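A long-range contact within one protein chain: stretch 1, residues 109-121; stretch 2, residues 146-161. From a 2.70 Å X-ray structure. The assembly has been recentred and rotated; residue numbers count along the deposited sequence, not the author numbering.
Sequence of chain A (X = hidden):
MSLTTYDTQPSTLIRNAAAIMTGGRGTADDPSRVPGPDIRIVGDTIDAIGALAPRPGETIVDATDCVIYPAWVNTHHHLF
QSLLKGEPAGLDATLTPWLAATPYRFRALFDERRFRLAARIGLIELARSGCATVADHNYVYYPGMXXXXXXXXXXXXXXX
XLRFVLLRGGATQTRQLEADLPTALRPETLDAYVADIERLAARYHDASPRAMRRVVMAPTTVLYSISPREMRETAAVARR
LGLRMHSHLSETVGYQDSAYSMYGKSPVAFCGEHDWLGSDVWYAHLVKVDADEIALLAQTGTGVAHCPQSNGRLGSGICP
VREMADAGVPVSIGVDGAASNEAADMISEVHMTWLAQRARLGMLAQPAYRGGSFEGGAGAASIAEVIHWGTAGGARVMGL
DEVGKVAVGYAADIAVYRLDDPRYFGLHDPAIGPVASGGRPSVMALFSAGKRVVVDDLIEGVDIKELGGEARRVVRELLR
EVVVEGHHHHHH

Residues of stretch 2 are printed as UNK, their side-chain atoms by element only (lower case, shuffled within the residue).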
ATOM      1  N   LEU A 109      -4.631   7.496  23.097  1.00 69.05           N
ATOM      2  CA  LEU A 109      -5.781   8.412  23.033  1.00 69.39           C
ATOM      3  C   LEU A 109      -6.731   8.124  21.874  1.00 69.88           C
ATOM      4  O   LEU A 109      -7.695   8.871  21.655  1.00 70.08           O
ATOM      5  CB  LEU A 109      -5.328   9.873  22.918  1.00 68.12           C
ATOM      6  CG  LEU A 109      -4.137  10.365  23.733  1.00 68.73           C
ATOM      7  CD1 LEU A 109      -4.050  11.876  23.589  1.00 68.78           C
ATOM      8  CD2 LEU A 109      -4.286   9.965  25.188  1.00 67.00           C
ATOM      9  N   PHE A 110      -6.464   7.064  21.118  1.00 69.02           N
ATOM     10  CA  PHE A 110      -7.339   6.728  20.002  1.00 68.93           C
ATOM     11  C   PHE A 110      -8.562   5.935  20.437  1.00 69.18           C
ATOM     12  O   PHE A 110      -8.467   5.045  21.277  1.00 68.45           O
ATOM     13  CB  PHE A 110      -6.554   5.985  18.917  1.00 67.90           C
ATOM     14  CG  PHE A 110      -5.747   6.906  18.045  1.00 67.41           C
ATOM     15  CD1 PHE A 110      -4.548   7.446  18.500  1.00 66.39           C
ATOM     16  CD2 PHE A 110      -6.237   7.305  16.808  1.00 65.92           C
ATOM     17  CE1 PHE A 110      -3.858   8.370  17.747  1.00 65.08           C
ATOM     18  CE2 PHE A 110      -5.564   8.225  16.045  1.00 65.70           C
ATOM     19  CZ  PHE A 110      -4.362   8.767  16.512  1.00 65.92           C
ATOM     20  N   ASP A 111      -9.714   6.281  19.871  1.00 70.10           N
ATOM     21  CA  ASP A 111     -10.963   5.615  20.217  1.00 70.76           C
ATOM     22  C   ASP A 111     -11.736   5.244  18.950  1.00 71.35           C
ATOM     23  O   ASP A 111     -11.165   5.133  17.869  1.00 70.79           O
ATOM     24  CB  ASP A 111     -11.812   6.541  21.098  1.00 70.75           C
ATOM     25  CG  ASP A 111     -12.536   7.623  20.295  1.00 71.92           C
ATOM     26  OD1 ASP A 111     -11.949   8.134  19.322  1.00 73.79           O
ATOM     27  OD2 ASP A 111     -13.691   7.974  20.639  1.00 73.09           O
ATOM     28  N   GLU A 112     -13.037   5.044  19.099  1.00 72.73           N
ATOM     29  CA  GLU A 112     -13.914   4.700  17.982  1.00 74.23           C
ATOM     30  C   GLU A 112     -13.811   5.758  16.886  1.00 73.05           C
ATOM     31  O   GLU A 112     -13.184   5.562  15.844  1.00 72.85           O
ATOM     32  CB  GLU A 112     -15.361   4.633  18.493  1.00 77.47           C
ATOM     33  CG  GLU A 112     -16.428   4.479  17.422  1.00 80.32           C
ATOM     34  CD  GLU A 112     -16.262   3.195  16.638  1.00 82.20           C
ATOM     35  OE1 GLU A 112     -15.606   2.267  17.164  1.00 83.40           O
ATOM     36  OE2 GLU A 112     -16.796   3.107  15.507  1.00 84.15           O
ATOM     37  N   ARG A 113     -14.459   6.883  17.165  1.00 71.41           N
ATOM     38  CA  ARG A 113     -14.525   8.036  16.289  1.00 69.42           C
ATOM     39  C   ARG A 113     -13.180   8.385  15.668  1.00 66.94           C
ATOM     40  O   ARG A 113     -13.047   8.468  14.443  1.00 66.30           O
ATOM     41  CB  ARG A 113     -15.054   9.230  17.091  1.00 72.65           C
ATOM     42  CG  ARG A 113     -15.023  10.548  16.353  1.00 77.68           C
ATOM     43  CD  ARG A 113     -16.234  10.691  15.426  1.00 82.41           C
ATOM     44  NE  ARG A 113     -15.928  11.509  14.246  1.00 85.32           N
ATOM     45  CZ  ARG A 113     -15.397  11.042  13.113  1.00 85.29           C
ATOM     46  NH1 ARG A 113     -15.112   9.744  12.980  1.00 84.79           N
ATOM     47  NH2 ARG A 113     -15.135  11.882  12.116  1.00 85.54           N
ATOM     48  N   ARG A 114     -12.188   8.588  16.526  1.00 63.03           N
ATOM     49  CA  ARG A 114     -10.856   8.955  16.090  1.00 59.15           C
ATOM     50  C   ARG A 114     -10.165   7.982  15.159  1.00 57.91           C
ATOM     51  O   ARG A 114      -9.717   8.376  14.079  1.00 59.23           O
ATOM     52  CB  ARG A 114      -9.982   9.250  17.312  1.00 58.01           C
ATOM     53  CG  ARG A 114     -10.400  10.541  18.001  1.00 57.73           C
ATOM     54  CD  ARG A 114      -9.634  10.814  19.279  1.00 57.50           C
ATOM     55  NE  ARG A 114     -10.038  12.084  19.876  1.00 55.69           N
ATOM     56  CZ  ARG A 114      -9.664  12.502  21.081  1.00 57.23           C
ATOM     57  NH1 ARG A 114      -8.871  11.752  21.834  1.00 58.22           N
ATOM     58  NH2 ARG A 114     -10.079  13.678  21.529  1.00 58.88           N
ATOM     59  N   PHE A 115     -10.077   6.717  15.554  1.00 54.94           N
ATOM     60  CA  PHE A 115      -9.420   5.723  14.715  1.00 51.05           C
ATOM     61  C   PHE A 115     -10.035   5.761  13.326  1.00 51.32           C
ATOM     62  O   PHE A 115      -9.339   5.730  12.315  1.00 51.54           O
ATOM     63  CB  PHE A 115      -9.604   4.322  15.293  1.00 46.56           C
ATOM     64  CG  PHE A 115      -8.812   3.262  14.572  1.00 41.78           C
ATOM     65  CD1 PHE A 115      -7.451   3.113  14.807  1.00 40.23           C
ATOM     66  CD2 PHE A 115      -9.419   2.428  13.649  1.00 41.24           C
ATOM     67  CE1 PHE A 115      -6.709   2.166  14.143  1.00 36.08           C
ATOM     68  CE2 PHE A 115      -8.685   1.469  12.971  1.00 39.61           C
ATOM     69  CZ  PHE A 115      -7.323   1.335  13.219  1.00 37.95           C
ATOM     70  N   ARG A 116     -11.356   5.842  13.296  1.00 52.83           N
ATOM     71  CA  ARG A 116     -12.111   5.878  12.048  1.00 54.44           C
ATOM     72  C   ARG A 116     -11.763   7.082  11.164  1.00 53.83           C
ATOM     73  O   ARG A 116     -11.705   6.968   9.938  1.00 53.12           O
ATOM     74  CB  ARG A 116     -13.598   5.890  12.390  1.00 55.46           C
ATOM     75  CG  ARG A 116     -14.514   5.666  11.226  1.00 57.14           C
ATOM     76  CD  ARG A 116     -15.655   4.810  11.697  1.00 59.53           C
ATOM     77  NE  ARG A 116     -15.951   3.752  10.746  1.00 61.84           N
ATOM     78  CZ  ARG A 116     -16.540   2.609  11.075  1.00 64.87           C
ATOM     79  NH1 ARG A 116     -16.891   2.382  12.341  1.00 65.38           N
ATOM     80  NH2 ARG A 116     -16.781   1.697  10.140  1.00 65.42           N
ATOM     81  N   LEU A 117     -11.546   8.228  11.803  1.00 52.12           N
ATOM     82  CA  LEU A 117     -11.211   9.455  11.106  1.00 51.88           C
ATOM     83  C   LEU A 117      -9.822   9.377  10.485  1.00 52.71           C
ATOM     84  O   LEU A 117      -9.641   9.712   9.317  1.00 52.59           O
ATOM     85  CB  LEU A 117     -11.262  10.634  12.070  1.00 50.34           C
ATOM     86  CG  LEU A 117     -11.074  12.015  11.445  1.00 50.07           C
ATOM     87  CD1 LEU A 117     -12.300  12.387  10.602  1.00 48.90           C
ATOM     88  CD2 LEU A 117     -10.859  13.026  12.554  1.00 51.21           C
ATOM     89  N   ALA A 118      -8.845   8.934  11.270  1.00 52.17           N
ATOM     90  CA  ALA A 118      -7.472   8.811  10.796  1.00 52.90           C
ATOM     91  C   ALA A 118      -7.396   7.905   9.572  1.00 53.77           C
ATOM     92  O   ALA A 118      -6.698   8.203   8.601  1.00 54.86           O
ATOM     93  CB  ALA A 118      -6.590   8.256  11.904  1.00 53.00           C
ATOM     94  N   ALA A 119      -8.120   6.795   9.634  1.00 54.20           N
ATOM     95  CA  ALA A 119      -8.152   5.822   8.557  1.00 53.99           C
ATOM     96  C   ALA A 119      -8.777   6.442   7.335  1.00 54.86           C
ATOM     97  O   ALA A 119      -8.250   6.309   6.229  1.00 55.72           O
ATOM     98  CB  ALA A 119      -8.948   4.604   8.982  1.00 54.17           C
ATOM     99  N   ARG A 120      -9.902   7.125   7.527  1.00 55.39           N
ATOM    100  CA  ARG A 120     -10.575   7.755   6.403  1.00 55.80           C
ATOM    101  C   ARG A 120      -9.637   8.754   5.729  1.00 55.67           C
ATOM    102  O   ARG A 120      -9.420   8.692   4.523  1.00 55.10           O
ATOM    103  CB  ARG A 120     -11.866   8.439   6.861  1.00 56.05           C
ATOM    104  CG  ARG A 120     -12.752   8.900   5.707  1.00 55.79           C
ATOM    105  CD  ARG A 120     -14.181   9.133   6.182  1.00 56.75           C
ATOM    106  NE  ARG A 120     -15.038   9.779   5.183  1.00 57.73           N
ATOM    107  CZ  ARG A 120     -15.342   9.261   3.996  1.00 56.03           C
ATOM    108  NH1 ARG A 120     -14.862   8.079   3.646  1.00 55.48           N
ATOM    109  NH2 ARG A 120     -16.125   9.928   3.159  1.00 54.12           N
ATOM    110  N   ILE A 121      -9.073   9.662   6.516  1.00 55.88           N
ATOM    111  CA  ILE A 121      -8.147  10.659   5.996  1.00 56.05           C
ATOM    112  C   ILE A 121      -7.037  10.050   5.135  1.00 56.24           C
ATOM    113  O   ILE A 121      -6.927  10.349   3.950  1.00 57.26           O
ATOM    114  CB  ILE A 121      -7.488  11.451   7.137  1.00 56.16           C
ATOM    115  CG1 ILE A 121      -8.520  12.377   7.790  1.00 56.52           C
ATOM    116  CG2 ILE A 121      -6.328  12.251   6.592  1.00 56.45           C
ATOM    117  CD1 ILE A 121      -8.098  12.948   9.157  1.00 57.19           C
ATOM    118  N   UNK A 146     -12.234  -1.489  23.303  1.00 66.10           N
ATOM    119  CA  UNK A 146     -13.671  -1.261  23.120  1.00 65.49           C
ATOM    120  C   UNK A 146     -14.152  -1.208  21.680  1.00 65.26           C
ATOM    121  O   UNK A 146     -15.355  -1.258  21.426  1.00 65.46           O
ATOM    122  c   UNK A 146     -12.647   0.787  23.574  1.00 65.94           C
ATOM    123  c   UNK A 146     -11.588  -0.274  23.834  1.00 66.44           C
ATOM    124  c   UNK A 146     -13.901   0.063  23.839  1.00 65.22           C
ATOM    125  N   UNK A 147     -13.232  -1.097  20.730  1.00 64.98           N
ATOM    126  CA  UNK A 147     -13.640  -1.047  19.329  1.00 63.98           C
ATOM    127  C   UNK A 147     -12.862  -2.028  18.459  1.00 62.98           C
ATOM    128  O   UNK A 147     -11.756  -2.453  18.804  1.00 62.79           O
ATOM    129  c   UNK A 147      -9.483   1.814  19.007  1.00 63.23           C
ATOM    130  c   UNK A 147     -13.493   0.377  18.792  1.00 62.37           C
ATOM    131  c   UNK A 147     -11.653   1.541  19.995  1.00 62.84           C
ATOM    132  c   UNK A 147     -10.357   2.001  20.081  1.00 63.62           C
ATOM    133  c   UNK A 147     -11.230   0.713  17.799  1.00 63.14           C
ATOM    134  c   UNK A 147      -9.928   1.165  17.863  1.00 62.89           C
ATOM    135  c   UNK A 147     -12.102   0.895  18.860  1.00 62.01           C
ATOM    136  N   UNK A 148     -13.464  -2.399  17.333  1.00 61.87           N
ATOM    137  CA  UNK A 148     -12.834  -3.326  16.410  1.00 60.92           C
ATOM    138  C   UNK A 148     -12.084  -2.573  15.299  1.00 60.83           C
ATOM    139  O   UNK A 148     -12.678  -2.145  14.298  1.00 61.13           O
ATOM    140  c   UNK A 148     -13.882  -4.257  15.792  1.00 59.47           C
ATOM    141  c   UNK A 148     -13.247  -5.410  15.062  1.00 59.16           C
ATOM    142  o   UNK A 148     -13.944  -6.369  14.671  1.00 57.94           O
ATOM    143  o   UNK A 148     -12.018  -5.336  14.885  1.00 60.09           O
ATOM    144  N   UNK A 149     -10.780  -2.400  15.496  1.00 58.85           N
ATOM    145  CA  UNK A 149      -9.930  -1.717  14.525  1.00 57.45           C
ATOM    146  C   UNK A 149     -10.094  -2.343  13.144  1.00 57.95           C
ATOM    147  O   UNK A 149     -10.440  -1.673  12.167  1.00 57.79           O
ATOM    148  o   UNK A 149      -8.303  -1.214  16.196  1.00 57.73           O
ATOM    149  c   UNK A 149      -8.474  -1.834  14.945  1.00 55.24           C
ATOM    150  N   UNK A 150      -9.840  -3.642  13.075  1.00 56.56           N
ATOM    151  CA  UNK A 150      -9.946  -4.358  11.829  1.00 56.17           C
ATOM    152  C   UNK A 150     -11.284  -4.102  11.142  1.00 57.74           C
ATOM    153  O   UNK A 150     -11.324  -3.816   9.941  1.00 58.85           O
ATOM    154  o   UNK A 150      -8.533  -6.032  12.795  1.00 54.74           O
ATOM    155  c   UNK A 150      -9.748  -5.838  12.095  1.00 55.14           C
ATOM    156  N   UNK A 151     -12.376  -4.196  11.893  1.00 57.92           N
ATOM    157  CA  UNK A 151     -13.701  -3.964  11.331  1.00 57.10           C
ATOM    158  C   UNK A 151     -13.746  -2.601  10.657  1.00 55.77           C
ATOM    159  O   UNK A 151     -14.100  -2.478   9.489  1.00 53.85           O
ATOM    160  c   UNK A 151     -14.742  -4.025  12.428  1.00 57.03           C
ATOM    161  N   UNK A 152     -13.391  -1.581  11.421  1.00 54.97           N
ATOM    162  CA  UNK A 152     -13.394  -0.211  10.943  1.00 55.22           C
ATOM    163  C   UNK A 152     -12.565  -0.011   9.666  1.00 55.78           C
ATOM    164  O   UNK A 152     -13.023   0.630   8.712  1.00 56.63           O
ATOM    165  c   UNK A 152     -13.812   0.660  13.268  1.00 52.12           C
ATOM    166  c   UNK A 152     -12.876   0.733  12.053  1.00 54.22           C
ATOM    167  c   UNK A 152     -13.238   1.261  14.529  1.00 48.73           C
ATOM    168  c   UNK A 152     -12.756   2.141  11.518  1.00 53.51           C
ATOM    169  N   UNK A 153     -11.355  -0.566   9.646  1.00 54.49           N
ATOM    170  CA  UNK A 153     -10.486  -0.432   8.490  1.00 53.11           C
ATOM    171  C   UNK A 153     -11.111  -1.001   7.215  1.00 54.25           C
ATOM    172  O   UNK A 153     -11.066  -0.348   6.164  1.00 54.96           O
ATOM    173  c   UNK A 153      -6.833  -1.080   9.787  1.00 52.14           C
ATOM    174  c   UNK A 153      -7.929   1.043   9.145  1.00 53.22           C
ATOM    175  c   UNK A 153      -9.132  -1.090   8.761  1.00 52.75           C
ATOM    176  c   UNK A 153      -8.162  -0.341   9.683  1.00 52.65           C
ATOM    177  N   UNK A 154     -11.691  -2.200   7.292  1.00 53.69           N
ATOM    178  CA  UNK A 154     -12.330  -2.811   6.121  1.00 53.91           C
ATOM    179  C   UNK A 154     -13.581  -2.026   5.713  1.00 54.67           C
ATOM    180  O   UNK A 154     -13.912  -1.915   4.536  1.00 53.51           O
ATOM    181  c   UNK A 154     -11.045  -5.892   7.354  1.00 50.45           C
ATOM    182  c   UNK A 154      -9.991  -6.433   4.842  1.00 56.12           C
ATOM    183  c   UNK A 154     -11.577  -5.245   6.250  1.00 52.29           C
ATOM    184  c   UNK A 154     -11.047  -5.519   4.995  1.00 54.87           C
ATOM    185  c   UNK A 154     -10.001  -6.801   7.230  1.00 50.21           C
ATOM    186  c   UNK A 154     -12.711  -4.269   6.412  1.00 52.39           C
ATOM    187  c   UNK A 154      -9.465  -7.079   5.971  1.00 53.50           C
ATOM    188  N   UNK A 155     -14.274  -1.475   6.695  1.00 56.58           N
ATOM    189  CA  UNK A 155     -15.479  -0.715   6.422  1.00 60.04           C
ATOM    190  C   UNK A 155     -15.135   0.518   5.612  1.00 60.64           C
ATOM    191  O   UNK A 155     -15.726   0.773   4.560  1.00 60.73           O
ATOM    192  c   UNK A 155     -17.319  -1.098   9.844  1.00 71.37           C
ATOM    193  o   UNK A 155     -16.753  -1.523  10.878  1.00 73.93           O
ATOM    194  o   UNK A 155     -18.331  -0.361   9.874  1.00 74.09           O
ATOM    195  c   UNK A 155     -16.748  -1.487   8.495  1.00 67.89           C
ATOM    196  c   UNK A 155     -16.161  -0.305   7.733  1.00 62.35           C
ATOM    197  N   UNK A 156     -14.164   1.276   6.103  1.00 61.40           N
ATOM    198  CA  UNK A 156     -13.741   2.493   5.434  1.00 61.99           C
ATOM    199  C   UNK A 156     -13.208   2.240   4.029  1.00 62.33           C
ATOM    200  O   UNK A 156     -13.584   2.930   3.081  1.00 62.33           O
ATOM    201  c   UNK A 156     -13.259   3.748   7.587  1.00 62.32           C
ATOM    202  c   UNK A 156     -14.491   4.617   7.353  1.00 64.01           C
ATOM    203  o   UNK A 156     -14.382   5.635   6.631  1.00 66.26           O
ATOM    204  c   UNK A 156     -12.690   3.208   6.292  1.00 62.11           C
ATOM    205  o   UNK A 156     -15.575   4.277   7.877  1.00 64.29           O
ATOM    206  N   UNK A 157     -12.342   1.243   3.897  1.00 61.42           N
ATOM    207  CA  UNK A 157     -11.760   0.925   2.605  1.00 61.28           C
ATOM    208  C   UNK A 157     -12.848   0.676   1.576  1.00 61.49           C
ATOM    209  O   UNK A 157     -12.806   1.192   0.461  1.00 62.27           O
ATOM    210  c   UNK A 157     -10.863  -0.298   2.724  1.00 60.39           C
ATOM    211  N   UNK A 158     -13.833  -0.112   1.964  1.00 61.44           N
ATOM    212  CA  UNK A 158     -14.919  -0.451   1.073  1.00 61.78           C
ATOM    213  C   UNK A 158     -15.879   0.700   0.792  1.00 59.75           C
ATOM    214  O   UNK A 158     -16.499   0.744  -0.267  1.00 59.29           O
ATOM    215  c   UNK A 158     -16.875  -1.986   0.837  1.00 71.29           C
ATOM    216  c   UNK A 158     -17.916  -2.652   1.687  1.00 74.47           C
ATOM    217  c   UNK A 158     -15.673  -1.629   1.644  1.00 65.30           C
ATOM    218  o   UNK A 158     -17.885  -3.906   1.797  1.00 75.90           O
ATOM    219  o   UNK A 158     -18.746  -1.901   2.261  1.00 76.17           O
ATOM    220  N   UNK A 159     -16.024   1.621   1.735  1.00 57.64           N
ATOM    221  CA  UNK A 159     -16.902   2.756   1.499  1.00 56.75           C
ATOM    222  C   UNK A 159     -16.320   3.536   0.333  1.00 55.57           C
ATOM    223  O   UNK A 159     -17.047   4.158  -0.439  1.00 55.06           O
ATOM    224  c   UNK A 159     -18.308   5.027   5.280  1.00 63.22           C
ATOM    225  c   UNK A 159     -17.004   3.641   2.752  1.00 57.40           C
ATOM    226  n   UNK A 159     -18.547   5.425   6.706  1.00 64.55           N
ATOM    227  c   UNK A 159     -17.891   3.022   3.826  1.00 59.53           C
ATOM    228  c   UNK A 159     -17.713   3.639   5.206  1.00 60.85           C
ATOM    229  N   UNK A 160     -15.000   3.464   0.199  1.00 53.90           N
ATOM    230  CA  UNK A 160     -14.282   4.157  -0.857  1.00 52.30           C
ATOM    231  C   UNK A 160     -14.111   3.305  -2.105  1.00 52.48           C
ATOM    232  O   UNK A 160     -13.692   3.808  -3.146  1.00 53.09           O
ATOM    233  c   UNK A 160     -12.918   4.606  -0.344  1.00 50.58           C
ATOM    234  c   UNK A 160     -11.545   5.902   1.292  1.00 50.23           C
ATOM    235  c   UNK A 160     -13.646   6.872   0.385  1.00 47.36           C
ATOM    236  c   UNK A 160     -12.959   5.598   0.820  1.00 50.94           C
ATOM    237  N   UNK A 161     -14.436   2.019  -1.985  1.00 52.13           N
ATOM    238  CA  UNK A 161     -14.345   1.096  -3.105  1.00 51.28           C
ATOM    239  C   UNK A 161     -12.961   0.549  -3.383  1.00 51.36           C
ATOM    240  O   UNK A 161     -12.711   0.008  -4.460  1.00 50.87           O
TER

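Position 146 carries three side-chain carbons that close a ring onto its own backbone N, which makes it Pro 146; it stays clear of stretch 1. At position 147 one carbon leads to a ring of six carbons, and CA-to-CB points toward stretch 1. One face of the ring lies over the backbone of Asp 111. This is Phe 147, whose CE2 is 3.7 Å from CA of Asp 111 and whose CE1 is 4.1 Å from CG of Phe 115. The two phenyl planes meet obliquely at 37°.

Position 148 has two carbons, the second bearing two oxygens, and points away from stretch 1. One oxygen accepts a weak bond from the backbone N of position 151, capping the helix that begins next: Asp 148. Positions 149 and 150 each have one carbon and one oxygen. The first sets its oxygen over one face of the Phe 115 ring, with its CB 3.8 Å from CZ of Phe 115; the second points away. Both are serines, Ser 149 and Ser 150, and their hydroxyls are hydrogen-bonded elsewhere in the structure. A single carbon at 151 gives Ala 151, out of contact.

Four carbons at 152 fork at the first, one arm being two carbons long, and CA-to-CB points toward stretch 1: Ile 152. Its CG2 meets the edge of the Phe 115 ring, 4.0 Å from CD2, while its CG1 lies over one face of the Arg 116 guanidinium, 3.6 Å from NH1. At 153 four carbons fork at the second, as in leucine. Leu 153 places CG 3.8 Å from CE2 of Phe 115 and CD2 3.7 Å from CB of Ala 119. One carbon and a six-carbon ring at 154 identify Phe 154, beyond reach of stretch 1.

Positions 155 and 156 both have three carbons, the third carrying two oxygens, and CA-to-CB points toward stretch 1 at both. One oxygen of 155 reaches NH2 of Arg 116; at 156 one oxygen reaches NE of Arg 116 and the other lies near Arg 120, in a long salt bridge with its NH1. They are Glu 155 and Glu 156. The bond from Arg 116 NE to Glu 156 OE2 is 2.9 Å long and nearly straight; that from Arg 116 NH2 to Glu 155 OE1, at 2.6 Å, is weak, and the position of NH2 is less certain.

The lone carbon of 157 marks Ala 157, facing away. Position 158, with three carbons and a terminal oxygen pair, is Glu 158, out of reach. Four carbons in a row ending in nitrogen make 159 Lys 159, whose NZ bonds weakly to OE2 of Glu 156. At 160 four carbons fork at the second: Leu 160, with CD2 3.7 Å from NH1 of Arg 120. Position 161 has no side chain and a positive phi, which favours glycine: Gly 161.

The helices cross at -38°, with axes 9.6 Å apart at closest approach. Phe 115 anchors an apolar cluster with Phe 147, Ile 152 and Leu 153, while Arg 116 adds charge pairing with two glutamates. Together the stretches bury 759 Å².

Stretch 2 146-161: PFDSSAILFEEAEKLG
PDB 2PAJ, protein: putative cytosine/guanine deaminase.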